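Local coordinates for protein alcohol dehydrogenase YqhD (Escherichia coli, PDB 4QGS) that reduces a broad range of short-chain aldehydes, acrolein and malondialdehyde among them, to primary alcohols, using NADPH as reductant and zinc as cofactor, at residues A[204-209]-A[257-262]. Residues are numbered along the deposited sequence; the frame is centred on the assembly and turned at random.
With ZN (zinc ion), chain B.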
ATOM      1  N   VAL A 204      -2.463 -10.239   1.399  1.00 14.26           N
ATOM      2  CA  VAL A 204      -3.015 -10.213   0.049  1.00 13.96           C
ATOM      3  C   VAL A 204      -2.586  -8.958  -0.713  1.00 17.04           C
ATOM      4  O   VAL A 204      -2.179  -9.032  -1.879  1.00 16.52           O
ATOM      5  CB  VAL A 204      -4.551 -10.298   0.082  1.00 12.50           C
ATOM      6  CG1 VAL A 204      -5.120 -10.048  -1.320  1.00 15.58           C
ATOM      7  CG2 VAL A 204      -4.977 -11.667   0.577  1.00 14.88           C
ATOM      8  N   ASP A 205      -2.639  -7.807  -0.053  1.00 16.21           N
ATOM      9  CA  ASP A 205      -2.307  -6.549  -0.720  1.00 14.85           C
ATOM     10  C   ASP A 205      -0.831  -6.545  -1.130  1.00 15.33           C
ATOM     11  O   ASP A 205      -0.494  -6.182  -2.271  1.00 16.55           O
ATOM     12  CB  ASP A 205      -2.622  -5.367   0.191  1.00 18.60           C
ATOM     13  CG  ASP A 205      -2.450  -4.011  -0.506  1.00 19.70           C
ATOM     14  OD1 ASP A 205      -2.822  -3.839  -1.702  1.00 19.65           O
ATOM     15  OD2 ASP A 205      -1.932  -3.099   0.172  1.00 32.97           O
ATOM     16  N   ALA A 206       0.044  -6.987  -0.228  1.00 14.94           N
ATOM     17  CA  ALA A 206       1.470  -7.106  -0.591  1.00 16.25           C
ATOM     18  C   ALA A 206       1.681  -8.056  -1.781  1.00 16.38           C
ATOM     19  O   ALA A 206       2.462  -7.768  -2.700  1.00 16.41           O
ATOM     20  CB  ALA A 206       2.288  -7.572   0.612  1.00 15.02           C
ATOM     21  N   PHE A 207       0.977  -9.181  -1.767  1.00 15.21           N
ATOM     22  CA  PHE A 207       1.090 -10.190  -2.812  1.00 16.17           C
ATOM     23  C   PHE A 207       0.686  -9.577  -4.147  1.00 16.82           C
ATOM     24  O   PHE A 207       1.383  -9.719  -5.164  1.00 16.04           O
ATOM     25  CB  PHE A 207       0.210 -11.402  -2.464  1.00 14.22           C
ATOM     26  CG  PHE A 207       0.431 -12.615  -3.346  1.00 15.80           C
ATOM     27  CD1 PHE A 207       1.206 -13.678  -2.904  1.00 18.16           C
ATOM     28  CD2 PHE A 207      -0.160 -12.698  -4.605  1.00 14.82           C
ATOM     29  CE1 PHE A 207       1.387 -14.811  -3.692  1.00 20.04           C
ATOM     30  CE2 PHE A 207       0.029 -13.831  -5.406  1.00 17.51           C
ATOM     31  CZ  PHE A 207       0.800 -14.881  -4.951  1.00 18.59           C
ATOM     32  N   VAL A 208      -0.431  -8.857  -4.135  1.00 15.65           N
ATOM     33  CA  VAL A 208      -0.948  -8.286  -5.371  1.00 14.00           C
ATOM     34  C   VAL A 208      -0.093  -7.117  -5.842  1.00 16.40           C
ATOM     35  O   VAL A 208       0.173  -7.013  -7.038  1.00 15.60           O
ATOM     36  CB  VAL A 208      -2.418  -7.858  -5.206  1.00 13.08           C
ATOM     37  CG1 VAL A 208      -2.902  -7.154  -6.476  1.00 14.80           C
ATOM     38  CG2 VAL A 208      -3.265  -9.090  -4.913  1.00 15.92           C
ATOM     39  N   HIS A 209       0.382  -6.261  -4.930  1.00 14.33           N
ATOM     40  CA  HIS A 209       1.302  -5.196  -5.360  1.00 15.19           C
ATOM     41  C   HIS A 209       2.504  -5.793  -6.088  1.00 17.63           C
ATOM     42  O   HIS A 209       2.980  -5.221  -7.075  1.00 16.75           O
ATOM     43  CB  HIS A 209       1.769  -4.335  -4.181  1.00 17.73           C
ATOM     44  CG  HIS A 209       0.796  -3.260  -3.805  1.00 19.99           C
ATOM     45  ND1 HIS A 209       1.071  -1.917  -3.956  1.00 20.37           N
ATOM     46  CD2 HIS A 209      -0.465  -3.333  -3.310  1.00 17.99           C
ATOM     47  CE1 HIS A 209       0.029  -1.209  -3.551  1.00 21.45           C
ATOM     48  NE2 HIS A 209      -0.915  -2.043  -3.155  1.00 19.47           N
ATOM     49  N   TRP A 257       8.743  -7.469   6.496  1.00 16.81           N
ATOM     50  CA  TRP A 257       9.846  -7.053   5.627  1.00 14.59           C
ATOM     51  C   TRP A 257       9.520  -7.372   4.178  1.00 15.07           C
ATOM     52  O   TRP A 257       9.782  -6.564   3.283  1.00 16.80           O
ATOM     53  CB  TRP A 257      11.164  -7.715   6.057  1.00 16.21           C
ATOM     54  CG  TRP A 257      12.432  -7.133   5.406  1.00 15.82           C
ATOM     55  CD1 TRP A 257      13.500  -7.844   4.919  1.00 18.76           C
ATOM     56  CD2 TRP A 257      12.751  -5.744   5.202  1.00 15.48           C
ATOM     57  NE1 TRP A 257      14.459  -6.982   4.421  1.00 17.39           N
ATOM     58  CE2 TRP A 257      14.022  -5.691   4.582  1.00 18.25           C
ATOM     59  CE3 TRP A 257      12.089  -4.540   5.477  1.00 19.20           C
ATOM     60  CZ2 TRP A 257      14.634  -4.485   4.240  1.00 19.68           C
ATOM     61  CZ3 TRP A 257      12.703  -3.346   5.144  1.00 19.05           C
ATOM     62  CH2 TRP A 257      13.970  -3.329   4.530  1.00 19.91           C
ATOM     63  N   ALA A 258       8.919  -8.534   3.940  1.00 15.27           N
ATOM     64  CA  ALA A 258       8.445  -8.862   2.597  1.00 16.96           C
ATOM     65  C   ALA A 258       7.431  -7.840   2.083  1.00 17.12           C
ATOM     66  O   ALA A 258       7.516  -7.398   0.930  1.00 17.37           O
ATOM     67  CB  ALA A 258       7.840 -10.268   2.563  1.00 17.09           C
ATOM     68  N   ALA A 259       6.458  -7.480   2.926  1.00 15.85           N
ATOM     69  CA  ALA A 259       5.420  -6.543   2.530  1.00 17.14           C
ATOM     70  C   ALA A 259       6.027  -5.176   2.239  1.00 17.35           C
ATOM     71  O   ALA A 259       5.611  -4.470   1.317  1.00 19.95           O
ATOM     72  CB  ALA A 259       4.331  -6.452   3.638  1.00 16.28           C
ATOM     73  N   THR A 260       7.042  -4.812   3.013  1.00 16.33           N
ATOM     74  CA  THR A 260       7.717  -3.550   2.791  1.00 17.08           C
ATOM     75  C   THR A 260       8.376  -3.538   1.421  1.00 19.77           C
ATOM     76  O   THR A 260       8.309  -2.540   0.720  1.00 20.81           O
ATOM     77  CB  THR A 260       8.756  -3.269   3.889  1.00 19.99           C
ATOM     78  OG1 THR A 260       8.070  -3.122   5.137  1.00 21.66           O
ATOM     79  CG2 THR A 260       9.509  -1.986   3.596  1.00 23.23           C
ATOM     80  N   GLN A 261       8.987  -4.648   1.023  1.00 16.11           N
ATOM     81  CA  GLN A 261       9.597  -4.701  -0.309  1.00 18.75           C
ATOM     82  C   GLN A 261       8.532  -4.685  -1.411  1.00 20.86           C
ATOM     83  O   GLN A 261       8.736  -4.081  -2.461  1.00 22.36           O
ATOM     84  CB  GLN A 261      10.502  -5.929  -0.433  1.00 18.29           C
ATOM     85  CG  GLN A 261      11.687  -5.873   0.524  1.00 16.65           C
ATOM     86  CD  GLN A 261      12.567  -4.659   0.240  1.00 21.25           C
ATOM     87  OE1 GLN A 261      12.923  -4.406  -0.898  1.00 33.07           O
ATOM     88  NE2 GLN A 261      12.889  -3.899   1.273  1.00 34.91           N
ATOM     89  N   ALA A 262       7.387  -5.315  -1.162  1.00 19.39           N
ATOM     90  CA  ALA A 262       6.304  -5.327  -2.153  1.00 20.64           C
ATOM     91  C   ALA A 262       5.806  -3.910  -2.445  1.00 30.29           C
ATOM     92  O   ALA A 262       5.383  -3.603  -3.560  1.00 22.49           O
ATOM     93  CB  ALA A 262       5.151  -6.215  -1.669  1.00 21.53           C
TER
HETATM   94 ZN    ZN B 401      -2.943  -1.982  -2.745  1.00 22.30          ZN
HETATM   95  O   HOH W   1      -2.947   0.084  -3.098  1.00 26.32           O
HETATM   96  O   HOH W   2      -2.381  -1.067  -0.880  1.00 27.91           O
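A206 packs against A259 and A262, and these three alanines form the tight part of a small, buried helix-helix contact. The methyl of A206 points at the other helix and wedges between the two: its CB lies 3.8 Å from CB of A259 and 3.9 Å from CB of A262. From the other side, the A262 methyl reaches the backbone in a van der Waals contact, with its CB 3.3 Å from O of A206, a carbonyl that accepts a hydrogen bond from T210 OG1. With nothing larger than methyls between them, the segment axes come within 8.6 Å at an angle of 41°.

At H209 the contact thins out. Its CB touches O of A262 at 3.7 Å, while the imidazole swings off to the zinc ion, CG lying anti to the carbonyl carbon (chi1 -83°). NE2 of H209 binds the metal at 2.1 Å, and OD1 of D205, one turn earlier, binds the same ion. Two waters occupy further coordination positions on this wetter side, and H278 and H292 complete the catalytic site; helix 196-211 thus gives D205 and H209 to the metal and A206 to the packing.

In the helical C-terminal domain of this iron-containing alcohol dehydrogenase, helix 196-211 is lined by helices 222-244, 292-306 and 330-347, while A259 also touches P151, in the loop after strand 144-148.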